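Local coordinates for alanine racemase (Enterococcus faecalis, PDB 3E6E), which belongs to the alanine racemase family, pairing an N-terminal TIM-type alpha/beta barrel with a C-terminal domain built on a beta-sheet, at residues I221-A226 with Y241-A246; Q16-N21 with A52-K57. The protein carries 1 engineered substitution. All coordinates share one frame; numbering follows the deposited sequence.

Contact 1. Residues I221-A226 with Y241-A246; sequences IRYGVA and YALKPA. With DCS (D-[3-hydroxy-2-methyl-5-phosphonooxymethyl-pyridin-4-ylmethyl]-N,O-cycloserylamide), chain D.
The Y223 and Y241 rings meet tip to tip rather than face to face: each has the other's hydroxyl at its edge, near its own plane, and the planes are turned by about 39°. Their OH atoms lie 2.3 Å apart, a very short hydrogen bond whose donor may be either tyrosine. Y223 CZ and Y241 CZ follow at 4.3 Å, the closest carbons of the two rings. Y241 gets there with CG in the crowded position between its backbone N and carbonyl carbon (chi1 72°), so that the hydroxyl ends nearer to 221-226 than the direction of CB would suggest. The third flat group, the R222 guanidinium, has the pyridine nitrogen of DCS at its edge: R222 NE donates to DCS N1 at 3.0 Å, and R222 NH2 adds a weak bond to the same N1, also at 3.0 Å. R222 NH1 is hydrogen-bonded to T168 O and H203 ND1. A cationic donor pair here would probably keep N1 unprotonated.

R222 and Y223 end strand 220-223, the last of the parallel strands of the TIM-type barrel, and the chain then turns past the ligand phosphate, as expected for a site at the C-terminal ends of barrel strands. The backbone N of V225 points almost straight at DCS O2P (3.0 Å, 164° at the hydrogen), while G224 N reaches DCS O1P by a weak bond of 3.2 Å. On the Y241-A246 side, L243 directs its CD2 branch at A226, 3.4 Å from the backbone O of A226 and 3.9 Å from A226 CB. S207 OG accepts from A226 N, and P232 packs against both V225 and L243.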
# COMPACT_ATOMS: atom_id res chain seq x y z
N ILE A 221 -22.73 7.01 17.02
CA ILE A 221 -22.39 6.92 15.61
C ILE A 221 -20.94 6.51 15.48
O ILE A 221 -20.12 6.81 16.34
CB ILE A 221 -22.59 8.26 14.87
CG1 ILE A 221 -21.47 9.23 15.24
CG2 ILE A 221 -23.96 8.86 15.22
CD1 ILE A 221 -21.53 10.51 14.45
N ARG A 222 -20.65 5.80 14.39
CA ARG A 222 -19.30 5.33 14.11
C ARG A 222 -18.63 6.27 13.09
O ARG A 222 -18.52 5.96 11.92
CB ARG A 222 -19.35 3.91 13.56
CG ARG A 222 -19.54 2.83 14.62
CD ARG A 222 -20.77 2.01 14.33
NE ARG A 222 -20.91 1.78 12.90
CZ ARG A 222 -21.98 1.22 12.34
NH1 ARG A 222 -23.00 0.83 13.09
NH2 ARG A 222 -22.04 1.09 11.02
N TYR A 223 -18.15 7.41 13.57
CA TYR A 223 -17.52 8.42 12.73
C TYR A 223 -16.15 8.02 12.15
O TYR A 223 -15.18 7.85 12.90
CB TYR A 223 -17.37 9.72 13.51
CG TYR A 223 -17.65 10.97 12.70
CD1 TYR A 223 -17.03 12.18 13.02
CD2 TYR A 223 -18.56 10.96 11.64
CE1 TYR A 223 -17.30 13.33 12.31
CE2 TYR A 223 -18.83 12.12 10.92
CZ TYR A 223 -18.20 13.30 11.26
OH TYR A 223 -18.47 14.46 10.57
N GLY A 224 -16.07 7.91 10.83
CA GLY A 224 -14.82 7.55 10.20
C GLY A 224 -14.11 8.63 9.39
O GLY A 224 -13.48 9.53 9.95
N VAL A 225 -14.21 8.52 8.06
CA VAL A 225 -13.58 9.44 7.12
C VAL A 225 -13.71 10.92 7.37
O VAL A 225 -12.78 11.69 7.09
CB VAL A 225 -14.06 9.19 5.69
CG1 VAL A 225 -13.58 7.86 5.24
CG2 VAL A 225 -15.55 9.28 5.63
N ALA A 226 -14.86 11.34 7.88
CA ALA A 226 -15.05 12.75 8.13
C ALA A 226 -14.13 13.26 9.23
O ALA A 226 -13.74 14.43 9.22
CB ALA A 226 -16.48 13.03 8.47
N TYR A 241 -20.95 20.61 7.61
CA TYR A 241 -20.06 21.51 8.33
C TYR A 241 -18.65 21.40 7.72
O TYR A 241 -18.31 20.39 7.10
CB TYR A 241 -20.05 21.18 9.83
CG TYR A 241 -19.33 19.90 10.22
CD1 TYR A 241 -17.96 19.89 10.47
CD2 TYR A 241 -20.03 18.70 10.36
CE1 TYR A 241 -17.31 18.72 10.84
CE2 TYR A 241 -19.38 17.52 10.72
CZ TYR A 241 -18.02 17.54 10.96
OH TYR A 241 -17.37 16.39 11.32
N ALA A 242 -17.86 22.44 7.91
CA ALA A 242 -16.50 22.52 7.37
C ALA A 242 -15.59 21.41 7.84
O ALA A 242 -15.20 21.38 9.00
CB ALA A 242 -15.89 23.85 7.73
N LEU A 243 -15.24 20.51 6.93
CA LEU A 243 -14.33 19.41 7.24
C LEU A 243 -12.94 19.95 6.93
O LEU A 243 -12.75 20.63 5.93
CB LEU A 243 -14.63 18.19 6.36
CG LEU A 243 -15.94 17.43 6.61
CD1 LEU A 243 -16.14 16.37 5.53
CD2 LEU A 243 -15.90 16.81 8.01
N LYS A 244 -11.97 19.65 7.80
CA LYS A 244 -10.61 20.14 7.59
C LYS A 244 -9.66 18.97 7.36
O LYS A 244 -9.38 18.18 8.26
CB LYS A 244 -10.15 20.94 8.81
CG LYS A 244 -8.66 21.30 8.79
CD LYS A 244 -8.20 21.87 10.14
CE LYS A 244 -8.77 23.25 10.41
NZ LYS A 244 -8.10 24.29 9.58
N PRO A 245 -9.15 18.85 6.13
CA PRO A 245 -8.23 17.76 5.79
C PRO A 245 -7.09 17.66 6.80
O PRO A 245 -6.47 18.66 7.15
CB PRO A 245 -7.76 18.16 4.40
CG PRO A 245 -8.98 18.82 3.81
CD PRO A 245 -9.40 19.71 4.96
N ALA A 246 -6.83 16.44 7.26
CA ALA A 246 -5.77 16.22 8.23
C ALA A 246 -4.51 15.64 7.60
O ALA A 246 -3.43 15.74 8.17
CB ALA A 246 -6.26 15.27 9.31
N1 DCS D . -19.04 1.23 10.66
C2 DCS D . -18.69 0.02 9.98
C2A DCS D . -19.37 -1.29 10.31
C3 DCS D . -17.70 0.10 8.99
O3 DCS D . -17.31 -1.00 8.30
C4 DCS D . -17.09 1.39 8.71
C4A DCS D . -16.03 1.49 7.63
C5 DCS D . -17.52 2.57 9.47
C6 DCS D . -18.47 2.45 10.42
C5A DCS D . -16.95 3.94 9.24
O4P DCS D . -17.34 4.40 7.94
P DCS D . -16.95 5.80 7.30
O1P DCS D . -17.53 6.82 8.16
O2P DCS D . -15.50 5.90 7.23
O3P DCS D . -17.55 5.85 5.97
N DCS D . -16.58 1.01 6.30
CA DCS D . -15.78 1.01 5.15
C DCS D . -15.19 -0.14 4.55
O DCS D . -15.28 -1.42 5.02
ND DCS D . -14.55 0.23 3.47
OG DCS D . -14.68 1.60 3.33
CB DCS D . -15.43 2.07 4.35

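Contact 2. Residues Q16-N21 with A52-K57; sequences QAITEN and AKAAKK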
# COMPACT_ATOMS: atom_id res chain seq x y z
N GLN A 16 -4.56 18.24 15.26
CA GLN A 16 -5.47 19.30 15.70
C GLN A 16 -6.74 19.26 14.85
O GLN A 16 -7.85 19.41 15.35
CB GLN A 16 -4.83 20.68 15.54
CG GLN A 16 -3.48 20.87 16.25
CD GLN A 16 -2.64 22.05 15.69
OE1 GLN A 16 -3.09 23.20 15.65
NE2 GLN A 16 -1.42 21.74 15.24
N ALA A 17 -6.56 19.05 13.54
CA ALA A 17 -7.68 18.99 12.61
C ALA A 17 -8.64 17.82 12.89
O ALA A 17 -9.86 18.00 12.82
CB ALA A 17 -7.16 18.91 11.18
N ILE A 18 -8.10 16.64 13.20
CA ILE A 18 -8.92 15.47 13.51
C ILE A 18 -9.80 15.81 14.75
O ILE A 18 -11.01 15.55 14.77
CB ILE A 18 -8.04 14.22 13.81
CG1 ILE A 18 -7.20 13.88 12.58
CG2 ILE A 18 -8.90 13.01 14.16
CD1 ILE A 18 -6.31 12.70 12.80
N THR A 19 -9.17 16.42 15.75
CA THR A 19 -9.86 16.84 16.97
C THR A 19 -11.03 17.76 16.61
O THR A 19 -12.15 17.59 17.08
CB THR A 19 -8.91 17.67 17.91
OG1 THR A 19 -7.80 16.88 18.33
CG2 THR A 19 -9.68 18.16 19.13
N GLU A 20 -10.73 18.75 15.78
CA GLU A 20 -11.72 19.73 15.37
C GLU A 20 -12.84 19.12 14.55
O GLU A 20 -14.00 19.53 14.68
CB GLU A 20 -11.01 20.86 14.60
CG GLU A 20 -11.92 21.83 13.88
CD GLU A 20 -11.14 22.90 13.13
OE1 GLU A 20 -11.74 23.56 12.24
OE2 GLU A 20 -9.92 23.07 13.42
N ASN A 21 -12.52 18.15 13.71
CA ASN A 21 -13.56 17.52 12.90
C ASN A 21 -14.47 16.75 13.87
O ASN A 21 -15.70 16.71 13.71
CB ASN A 21 -12.94 16.57 11.87
CG ASN A 21 -12.10 17.29 10.83
OD1 ASN A 21 -11.33 16.66 10.10
ND2 ASN A 21 -12.25 18.60 10.74
N ALA A 52 -6.66 8.18 17.11
CA ALA A 52 -7.54 7.87 18.22
C ALA A 52 -7.45 8.92 19.33
O ALA A 52 -8.44 9.53 19.73
CB ALA A 52 -7.18 6.50 18.78
N LYS A 53 -6.24 9.14 19.82
CA LYS A 53 -6.00 10.11 20.88
C LYS A 53 -6.53 11.49 20.49
O LYS A 53 -7.05 12.23 21.34
CB LYS A 53 -4.50 10.19 21.17
CG LYS A 53 -4.11 11.12 22.30
CD LYS A 53 -2.71 10.78 22.79
CE LYS A 53 -2.16 11.83 23.76
NZ LYS A 53 -1.99 13.15 23.09
N ALA A 54 -6.39 11.82 19.21
CA ALA A 54 -6.86 13.12 18.72
C ALA A 54 -8.38 13.16 18.75
O ALA A 54 -8.97 14.20 18.99
CB ALA A 54 -6.37 13.36 17.30
N ALA A 55 -8.99 12.01 18.48
CA ALA A 55 -10.44 11.89 18.48
C ALA A 55 -10.93 11.88 19.92
O ALA A 55 -12.04 12.32 20.20
CB ALA A 55 -10.86 10.60 17.78
N LYS A 56 -10.11 11.40 20.84
CA LYS A 56 -10.52 11.36 22.23
C LYS A 56 -10.64 12.79 22.77
O LYS A 56 -11.71 13.20 23.24
CB LYS A 56 -9.52 10.55 23.07
CG LYS A 56 -10.04 10.19 24.46
CD LYS A 56 -9.03 9.36 25.25
CE LYS A 56 -7.71 10.12 25.47
NZ LYS A 56 -6.63 9.24 26.02
N LYS A 57 -9.56 13.56 22.70
CA LYS A 57 -9.59 14.94 23.17
C LYS A 57 -10.59 15.75 22.38
O LYS A 57 -10.89 16.89 22.73
CB LYS A 57 -8.19 15.57 23.09
CG LYS A 57 -7.39 15.21 21.84
CD LYS A 57 -5.92 15.58 22.01
CE LYS A 57 -5.26 14.74 23.11
NZ LYS A 57 -3.85 15.15 23.36
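Helices 16-21 and 52-56 run in broadly the same direction, their axes crossing at -45° and approaching to 7.8 Å. Backbones come closest at T19 and A54, whose CA atoms are 5.1 Å apart, a tight approach made possible by the small side chain of A54. T19 OG1, anti to its own carbonyl carbon (chi1 -62°), donates to A54 O at 3.0 Å. The bond meets the carbonyl in its plane, on a lone pair, with 122° at the oxygen. T19 CA lies 3.4 Å from the same A54 O and makes a CA-H...O contact, so one residue grips this oxygen twice.

Within the TIM-type barrel, helix 15-28 precedes strand 34-38, and helix 48-56 belongs to the beta-alpha-beta crossover from that strand to strand 62-65; the contact joins these two helices. A54 CB faces the first helix and sits against I18, 4.0 Å from I18 CB and equally near its CG2 branch. The same branch lies loosely near the backbone N of A55. At the more exposed border K57 lays its CG alongside T19, 3.9 Å from T19 OG1, before the rest of the lysine turns away.

From the N terminus, the chain leaves strand 10-12 of the C-terminal domain's sheet and enters helix 15-28. Contact 2 closes the first loop, bringing helix 48-56 back to that helix around strand 34-38. The remaining barrel strands follow before contact 1 closes a short loop of 14 residues, joining the end of strand 220-223 to the irregular segment 241-246 that leads to strand 249-259. The two loops are in series, neither nested nor crossing. They nevertheless touch through helix 15-28: Y241 OH probably hydrogen-bonds to N21 O at 2.9 Å, and K244 CD packs on A17 CB. The outgoing connection is thus laid against helix 15-28, which precedes the first barrel strand.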